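Local coordinates for protein ribokinase (Staphylococcus aureus, PDB 3RY7) that catalyses the ATP- and magnesium-dependent phosphorylation of ribose at O-5, giving D-ribose 5-phosphate for nucleotide, histidine and tryptophan synthesis or the pentose phosphate pathway, at residues S10-Y22 with T94-T108. Sequence-based numbering, arbitrary orientation.
Sequences STNVDQFLTVERY and TGQAFITVNAEGQNT
Ile99 packs alongside the ring of Phe16, both side chains pointing the same way. Its CB sits over one ring face in a CH-pi contact, 4.2 Å from the centroid. From there CG2 reaches Phe16 CE1 at 3.5 Å. The other branch, CG1, turns beside the backbone N (chi1 -58°) and carries CD1 to Phe16 CZ, 3.4 Å away. The same methyl also lies 4.1 Å from Asp14 CG. Val101 CG2 closes on the ring edge, in its plane. Strands 12-18 and 95-101 are parallel neighbours in the small four-stranded sheet, the lid of the ribokinase fold. Asn12, Val13 and Asp14 probably belong to the substrate site, and Asp14 OD1 hydrogen-bonds a glycerol, probably from the crystallisation liquor. Lys288 of the second subunit makes a cation-pi contact with Phe16. A parallel backbone ladder has Gln15 N donating to Ala97 O and Ile99 N to Gln15 O (2.9 Å). Past the strands, Ala103 N donates a hydrogen bond to Glu20 O at 3.1 Å. Tyr22 folds back here, its ring centroid 3.9 Å below Asn102 CB, a tight fit whose detail is doubtful. Asn102 OD1 accepts from Gly105 N, an Asx motif, and also from Gln106 N.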
ATOM      1  N   SER A  10      12.505 -20.660   4.848  1.00 16.02           N
ATOM      2  CA  SER A  10      13.409 -19.819   4.085  1.00 17.45           C
ATOM      3  C   SER A  10      13.287 -18.331   4.405  1.00 20.35           C
ATOM      4  O   SER A  10      12.207 -17.824   4.726  1.00 20.55           O
ATOM      5  CB  SER A  10      13.126 -20.018   2.602  1.00 24.46           C
ATOM      6  OG  SER A  10      11.784 -19.647   2.306  1.00 17.57           O
ATOM      7  N   THR A  11      14.408 -17.638   4.299  1.00 22.42           N
ATOM      8  CA  THR A  11      14.411 -16.179   4.251  1.00 17.51           C
ATOM      9  C   THR A  11      15.066 -15.770   2.946  1.00 21.69           C
ATOM     10  O   THR A  11      16.163 -16.247   2.623  1.00 20.46           O
ATOM     11  CB  THR A  11      15.185 -15.570   5.428  1.00 20.55           C
ATOM     12  OG1 THR A  11      14.514 -15.886   6.651  1.00 17.72           O
ATOM     13  CG2 THR A  11      15.260 -14.037   5.285  1.00 18.64           C
ATOM     14  N   ASN A  12      14.380 -14.923   2.180  1.00 18.96           N
ATOM     15  CA  ASN A  12      14.873 -14.487   0.882  1.00 19.10           C
ATOM     16  C   ASN A  12      14.955 -12.970   0.831  1.00 23.13           C
ATOM     17  O   ASN A  12      14.146 -12.287   1.452  1.00 19.22           O
ATOM     18  CB  ASN A  12      13.925 -14.931  -0.240  1.00 19.19           C
ATOM     19  CG  ASN A  12      14.074 -16.397  -0.613  1.00 23.40           C
ATOM     20  OD1 ASN A  12      15.088 -17.038  -0.307  1.00 17.14           O
ATOM     21  ND2 ASN A  12      13.066 -16.930  -1.314  1.00 20.57           N
ATOM     22  N   VAL A  13      15.917 -12.435   0.084  1.00 21.03           N
ATOM     23  CA  VAL A  13      15.835 -11.033  -0.290  1.00 21.64           C
ATOM     24  C   VAL A  13      15.278 -10.970  -1.710  1.00 18.19           C
ATOM     25  O   VAL A  13      15.910 -11.433  -2.650  1.00 19.51           O
ATOM     26  CB  VAL A  13      17.188 -10.315  -0.164  1.00 25.93           C
ATOM     27  CG1 VAL A  13      17.072  -8.880  -0.660  1.00 21.54           C
ATOM     28  CG2 VAL A  13      17.677 -10.366   1.289  1.00 22.46           C
ATOM     29  N   ASP A  14      14.065 -10.437  -1.845  1.00 20.92           N
ATOM     30  CA  ASP A  14      13.429 -10.297  -3.152  1.00 23.86           C
ATOM     31  C   ASP A  14      13.913  -9.034  -3.873  1.00 25.76           C
ATOM     32  O   ASP A  14      13.751  -7.930  -3.375  1.00 27.46           O
ATOM     33  CB  ASP A  14      11.908 -10.225  -2.993  1.00 23.98           C
ATOM     34  CG  ASP A  14      11.294 -11.520  -2.460  1.00 33.84           C
ATOM     35  OD1 ASP A  14      11.997 -12.558  -2.375  1.00 26.84           O
ATOM     36  OD2 ASP A  14      10.089 -11.490  -2.136  1.00 36.10           O
ATOM     37  N   GLN A  15      14.511  -9.208  -5.042  1.00 25.83           N
ATOM     38  CA  GLN A  15      14.881  -8.081  -5.883  1.00 26.95           C
ATOM     39  C   GLN A  15      13.865  -7.816  -6.975  1.00 26.36           C
ATOM     40  O   GLN A  15      13.786  -8.561  -7.946  1.00 25.31           O
ATOM     41  CB  GLN A  15      16.216  -8.327  -6.546  1.00 30.57           C
ATOM     42  CG  GLN A  15      17.245  -7.344  -6.096  1.00 41.94           C
ATOM     43  CD  GLN A  15      17.823  -7.756  -4.780  1.00 37.50           C
ATOM     44  OE1 GLN A  15      17.891  -6.972  -3.837  1.00 38.34           O
ATOM     45  NE2 GLN A  15      18.231  -9.009  -4.700  1.00 37.44           N
ATOM     46  N   PHE A  16      13.122  -6.731  -6.827  1.00 26.34           N
ATOM     47  CA  PHE A  16      12.087  -6.366  -7.790  1.00 36.37           C
ATOM     48  C   PHE A  16      12.556  -5.338  -8.821  1.00 33.15           C
ATOM     49  O   PHE A  16      13.012  -4.247  -8.463  1.00 28.79           O
ATOM     50  CB  PHE A  16      10.871  -5.815  -7.055  1.00 34.93           C
ATOM     51  CG  PHE A  16      10.058  -6.865  -6.362  1.00 34.78           C
ATOM     52  CD1 PHE A  16       8.988  -7.466  -7.014  1.00 41.78           C
ATOM     53  CD2 PHE A  16      10.356  -7.250  -5.057  1.00 33.46           C
ATOM     54  CE1 PHE A  16       8.223  -8.432  -6.380  1.00 41.19           C
ATOM     55  CE2 PHE A  16       9.596  -8.214  -4.414  1.00 35.21           C
ATOM     56  CZ  PHE A  16       8.522  -8.806  -5.081  1.00 35.02           C
ATOM     57  N   LEU A  17      12.433  -5.702 -10.095  1.00 32.91           N
ATOM     58  CA  LEU A  17      12.647  -4.779 -11.207  1.00 33.39           C
ATOM     59  C   LEU A  17      11.328  -4.558 -11.936  1.00 41.22           C
ATOM     60  O   LEU A  17      10.798  -5.483 -12.553  1.00 41.06           O
ATOM     61  CB  LEU A  17      13.649  -5.368 -12.188  1.00 30.46           C
ATOM     62  CG  LEU A  17      14.127  -4.451 -13.316  1.00 33.98           C
ATOM     63  CD1 LEU A  17      14.996  -3.339 -12.751  1.00 33.47           C
ATOM     64  CD2 LEU A  17      14.890  -5.246 -14.368  1.00 27.71           C
ATOM     65  N   THR A  18      10.787  -3.348 -11.858  1.00 38.22           N
ATOM     66  CA  THR A  18       9.537  -3.052 -12.547  1.00 41.13           C
ATOM     67  C   THR A  18       9.823  -2.527 -13.942  1.00 48.97           C
ATOM     68  O   THR A  18      10.447  -1.483 -14.108  1.00 46.04           O
ATOM     69  CB  THR A  18       8.696  -2.016 -11.807  1.00 44.39           C
ATOM     70  OG1 THR A  18       8.466  -2.450 -10.464  1.00 44.10           O
ATOM     71  CG2 THR A  18       7.359  -1.828 -12.509  1.00 45.26           C
ATOM     72  N   VAL A  19       9.384  -3.276 -14.942  1.00 45.95           N
ATOM     73  CA  VAL A  19       9.466  -2.832 -16.319  1.00 45.22           C
ATOM     74  C   VAL A  19       8.068  -2.502 -16.835  1.00 55.63           C
ATOM     75  O   VAL A  19       7.069  -2.599 -16.104  1.00 54.42           O
ATOM     76  CB  VAL A  19      10.116  -3.895 -17.215  1.00 51.18           C
ATOM     77  CG1 VAL A  19      11.427  -4.360 -16.602  1.00 45.65           C
ATOM     78  CG2 VAL A  19       9.173  -5.072 -17.405  1.00 52.11           C
ATOM     79  N   GLU A  20       8.007  -2.082 -18.093  1.00 56.69           N
ATOM     80  CA  GLU A  20       6.732  -1.815 -18.735  1.00 60.06           C
ATOM     81  C   GLU A  20       6.395  -3.077 -19.501  1.00 52.20           C
ATOM     82  O   GLU A  20       5.292  -3.611 -19.427  1.00 48.96           O
ATOM     83  CB  GLU A  20       6.862  -0.629 -19.699  1.00 66.50           C
ATOM     84  CG  GLU A  20       5.633   0.273 -19.753  0.84 66.41           C
ATOM     85  CD  GLU A  20       5.957   1.723 -19.422  0.49 72.93           C
ATOM     86  OE1 GLU A  20       6.554   2.418 -20.281  1.00 75.96           O
ATOM     87  OE2 GLU A  20       5.606   2.168 -18.301  0.76 73.99           O
ATOM     88  N   ARG A  21       7.328  -3.533 -20.301  1.00 52.37           N
ATOM     89  CA  ARG A  21       7.126  -4.757 -21.000  1.00 54.66           C
ATOM     90  C   ARG A  21       8.372  -5.596 -20.926  1.00 53.44           C
ATOM     91  O   ARG A  21       9.464  -5.125 -21.033  1.00 49.25           O
ATOM     92  CB  ARG A  21       6.662  -4.530 -22.449  1.00 55.00           C
ATOM     93  CG  ARG A  21       7.734  -4.135 -23.449  1.00 61.70           C
ATOM     94  CD  ARG A  21       7.440  -4.533 -24.899  1.00 57.51           C
ATOM     95  NE  ARG A  21       8.408  -5.510 -25.381  1.00 60.37           N
ATOM     96  CZ  ARG A  21       9.390  -5.255 -26.238  1.00 65.30           C
ATOM     97  NH1 ARG A  21       9.539  -4.066 -26.736  1.00 48.94           N
ATOM     98  NH2 ARG A  21      10.232  -6.203 -26.600  1.00 61.32           N
ATOM     99  N   TYR A  22       8.169  -6.874 -20.732  1.00 55.09           N
ATOM    100  CA  TYR A  22       9.268  -7.820 -20.629  1.00 51.87           C
ATOM    101  C   TYR A  22      10.077  -7.788 -21.906  1.00 52.79           C
ATOM    102  O   TYR A  22       9.517  -7.825 -22.993  1.00 59.65           O
ATOM    103  CB  TYR A  22       8.767  -9.251 -20.386  1.00 65.23           C
ATOM    104  CG  TYR A  22       8.096  -9.474 -19.045  1.00 65.57           C
ATOM    105  CD1 TYR A  22       8.782  -9.264 -17.853  1.00 57.72           C
ATOM    106  CD2 TYR A  22       6.783  -9.917 -18.975  1.00 64.42           C
ATOM    107  CE1 TYR A  22       8.169  -9.472 -16.629  1.00 50.27           C
ATOM    108  CE2 TYR A  22       6.164 -10.129 -17.760  1.00 57.44           C
ATOM    109  CZ  TYR A  22       6.858  -9.905 -16.591  1.00 54.81           C
ATOM    110  OH  TYR A  22       6.229 -10.126 -15.387  1.00 46.60           O
ATOM    111  N   THR A  94      22.996 -15.264   1.205  1.00 18.26           N
ATOM    112  CA  THR A  94      21.599 -15.338   1.589  1.00 19.95           C
ATOM    113  C   THR A  94      20.723 -15.668   0.387  1.00 21.42           C
ATOM    114  O   THR A  94      21.004 -15.244  -0.736  1.00 20.53           O
ATOM    115  CB  THR A  94      21.146 -14.037   2.229  1.00 22.38           C
ATOM    116  OG1 THR A  94      21.983 -13.793   3.361  1.00 21.87           O
ATOM    117  CG2 THR A  94      19.677 -14.130   2.667  1.00 18.85           C
ATOM    118  N   GLY A  95      19.687 -16.466   0.619  1.00 22.97           N
ATOM    119  CA  GLY A  95      18.749 -16.816  -0.438  1.00 21.85           C
ATOM    120  C   GLY A  95      18.144 -15.556  -1.041  1.00 19.34           C
ATOM    121  O   GLY A  95      17.945 -14.569  -0.336  1.00 18.25           O
ATOM    122  N   GLN A  96      17.854 -15.598  -2.338  1.00 17.09           N
ATOM    123  CA  GLN A  96      17.345 -14.430  -3.054  1.00 21.53           C
ATOM    124  C   GLN A  96      16.350 -14.794  -4.153  1.00 26.49           C
ATOM    125  O   GLN A  96      16.426 -15.875  -4.759  1.00 27.07           O
ATOM    126  CB  GLN A  96      18.503 -13.648  -3.677  1.00 16.03           C
ATOM    127  CG  GLN A  96      19.416 -13.057  -2.652  1.00 18.67           C
ATOM    128  CD  GLN A  96      20.745 -12.650  -3.239  1.00 25.30           C
ATOM    129  OE1 GLN A  96      20.795 -11.866  -4.182  1.00 25.52           O
ATOM    130  NE2 GLN A  96      21.833 -13.168  -2.674  1.00 24.08           N
ATOM    131  N   ALA A  97      15.422 -13.881  -4.417  1.00 19.83           N
ATOM    132  CA  ALA A  97      14.540 -14.028  -5.561  1.00 25.15           C
ATOM    133  C   ALA A  97      14.669 -12.808  -6.471  1.00 24.59           C
ATOM    134  O   ALA A  97      14.736 -11.658  -6.009  1.00 24.83           O
ATOM    135  CB  ALA A  97      13.093 -14.218  -5.107  1.00 24.60           C
ATOM    136  N   PHE A  98      14.699 -13.071  -7.766  1.00 25.77           N
ATOM    137  CA  PHE A  98      14.814 -12.020  -8.761  1.00 28.81           C
ATOM    138  C   PHE A  98      13.522 -11.984  -9.565  1.00 35.64           C
ATOM    139  O   PHE A  98      13.217 -12.897 -10.344  1.00 33.83           O
ATOM    140  CB  PHE A  98      16.044 -12.280  -9.616  1.00 25.60           C
ATOM    141  CG  PHE A  98      17.278 -12.592  -8.794  1.00 28.72           C
ATOM    142  CD1 PHE A  98      17.671 -13.901  -8.567  1.00 25.60           C
ATOM    143  CD2 PHE A  98      18.020 -11.560  -8.205  1.00 33.44           C
ATOM    144  CE1 PHE A  98      18.804 -14.190  -7.798  1.00 28.43           C
ATOM    145  CE2 PHE A  98      19.152 -11.838  -7.426  1.00 28.72           C
ATOM    146  CZ  PHE A  98      19.541 -13.157  -7.226  1.00 24.91           C
ATOM    147  N   ILE A  99      12.754 -10.927  -9.330  1.00 30.74           N
ATOM    148  CA  ILE A  99      11.387 -10.810  -9.817  1.00 34.30           C
ATOM    149  C   ILE A  99      11.212  -9.618 -10.770  1.00 44.52           C
ATOM    150  O   ILE A  99      11.413  -8.461 -10.376  1.00 30.23           O
ATOM    151  CB  ILE A  99      10.433 -10.635  -8.622  1.00 31.23           C
ATOM    152  CG1 ILE A  99      10.579 -11.830  -7.664  1.00 31.82           C
ATOM    153  CG2 ILE A  99       9.002 -10.490  -9.093  1.00 33.08           C
ATOM    154  CD1 ILE A  99       9.962 -11.616  -6.296  1.00 30.97           C
ATOM    155  N   THR A 100      10.853  -9.900 -12.020  1.00 38.82           N
ATOM    156  CA  THR A 100      10.577  -8.840 -12.981  1.00 36.97           C
ATOM    157  C   THR A 100       9.068  -8.654 -13.140  1.00 40.61           C
ATOM    158  O   THR A 100       8.375  -9.566 -13.587  1.00 42.69           O
ATOM    159  CB  THR A 100      11.198  -9.150 -14.348  1.00 42.27           C
ATOM    160  OG1 THR A 100      12.559  -9.552 -14.177  1.00 36.29           O
ATOM    161  CG2 THR A 100      11.147  -7.919 -15.258  1.00 39.23           C
ATOM    162  N   VAL A 101       8.569  -7.482 -12.753  1.00 34.03           N
ATOM    163  CA  VAL A 101       7.161  -7.127 -12.891  1.00 42.25           C
ATOM    164  C   VAL A 101       6.910  -6.304 -14.166  1.00 53.94           C
ATOM    165  O   VAL A 101       7.671  -5.386 -14.470  1.00 44.75           O
ATOM    166  CB  VAL A 101       6.721  -6.254 -11.724  1.00 39.83           C
ATOM    167  CG1 VAL A 101       5.219  -6.052 -11.755  1.00 48.17           C
ATOM    168  CG2 VAL A 101       7.170  -6.859 -10.421  1.00 40.05           C
ATOM    169  N   ASN A 102       5.850  -6.612 -14.913  1.00 57.61           N
ATOM    170  CA  ASN A 102       5.480  -5.739 -16.035  1.00 49.29           C
ATOM    171  C   ASN A 102       4.336  -4.776 -15.711  1.00 47.31           C
ATOM    172  O   ASN A 102       3.850  -4.736 -14.575  1.00 45.70           O
ATOM    173  CB  ASN A 102       5.240  -6.518 -17.338  1.00 50.35           C
ATOM    174  CG  ASN A 102       4.046  -7.461 -17.269  1.00 51.50           C
ATOM    175  OD1 ASN A 102       3.206  -7.383 -16.365  1.00 47.57           O
ATOM    176  ND2 ASN A 102       3.962  -8.355 -18.250  1.00 51.27           N
ATOM    177  N   ALA A 103       3.935  -3.972 -16.692  1.00 54.33           N
ATOM    178  CA  ALA A 103       2.900  -2.971 -16.465  1.00 52.59           C
ATOM    179  C   ALA A 103       1.588  -3.586 -15.968  1.00 57.74           C
ATOM    180  O   ALA A 103       0.916  -3.032 -15.082  1.00 45.18           O
ATOM    181  CB  ALA A 103       2.682  -2.166 -17.729  1.00 60.38           C
ATOM    182  N   GLU A 104       1.226  -4.724 -16.551  0.85 48.71           N
ATOM    183  CA  GLU A 104       0.075  -5.466 -16.100  0.90 55.20           C
ATOM    184  C   GLU A 104       0.136  -5.988 -14.648  0.24 56.43           C
ATOM    185  O   GLU A 104      -0.855  -5.954 -13.908  1.00 60.81           O
ATOM    186  CB  GLU A 104      -0.101  -6.718 -16.957  1.00 61.83           C
ATOM    187  CG  GLU A 104       0.789  -6.756 -18.189  1.00 60.43           C
ATOM    188  CD  GLU A 104       0.187  -7.536 -19.342  0.35 60.63           C
ATOM    189  OE1 GLU A 104       0.906  -8.286 -20.040  0.80 60.02           O
ATOM    190  OE2 GLU A 104      -1.030  -7.395 -19.559  0.29 62.39           O
ATOM    191  N   GLY A 105       1.314  -6.437 -14.236  1.00 53.48           N
ATOM    192  CA  GLY A 105       1.488  -6.934 -12.894  1.00 54.62           C
ATOM    193  C   GLY A 105       1.911  -8.377 -12.837  1.00 55.16           C
ATOM    194  O   GLY A 105       1.921  -8.994 -11.801  1.00 51.77           O
ATOM    195  N   GLN A 106       2.246  -8.904 -13.987  1.00 41.10           N
ATOM    196  CA  GLN A 106       2.757 -10.261 -14.070  1.00 52.95           C
ATOM    197  C   GLN A 106       4.090 -10.317 -13.325  1.00 57.45           C
ATOM    198  O   GLN A 106       4.950  -9.449 -13.503  1.00 49.89           O
ATOM    199  CB  GLN A 106       2.987 -10.691 -15.521  1.00 53.12           C
ATOM    200  CG  GLN A 106       1.798 -10.492 -16.468  0.57 57.00           C
ATOM    201  CD  GLN A 106       1.952 -11.346 -17.713  0.81 58.45           C
ATOM    202  OE1 GLN A 106       2.482 -12.451 -17.643  0.66 61.42           O
ATOM    203  NE2 GLN A 106       1.493 -10.843 -18.850  1.00 62.73           N
ATOM    204  N   ASN A 107       4.258 -11.328 -12.480  1.00 55.70           N
ATOM    205  CA  ASN A 107       5.541 -11.578 -11.845  1.00 41.62           C
ATOM    206  C   ASN A 107       6.229 -12.705 -12.593  1.00 43.94           C
ATOM    207  O   ASN A 107       5.633 -13.748 -12.828  1.00 48.56           O
ATOM    208  CB  ASN A 107       5.347 -11.948 -10.377  1.00 37.80           C
ATOM    209  CG  ASN A 107       5.156 -10.734  -9.487  1.00 43.39           C
ATOM    210  OD1 ASN A 107       5.198  -9.595  -9.951  1.00 55.05           O
ATOM    211  ND2 ASN A 107       4.960 -10.969  -8.197  1.00 45.56           N
ATOM    212  N   THR A 108       7.465 -12.480 -13.011  1.00 39.76           N
ATOM    213  CA  THR A 108       8.317 -13.565 -13.469  1.00 43.44           C
ATOM    214  C   THR A 108       9.442 -13.711 -12.458  1.00 48.30           C
ATOM    215  O   THR A 108      10.192 -12.756 -12.233  1.00 40.05           O
ATOM    216  CB  THR A 108       8.921 -13.266 -14.824  1.00 44.50           C
ATOM    217  OG1 THR A 108       7.881 -13.276 -15.805  1.00 51.08           O
ATOM    218  CG2 THR A 108       9.955 -14.310 -15.177  1.00 44.06           C
TER
HETATM  219  O   HOH W   1      18.747 -17.442   3.148  1.00 14.74           O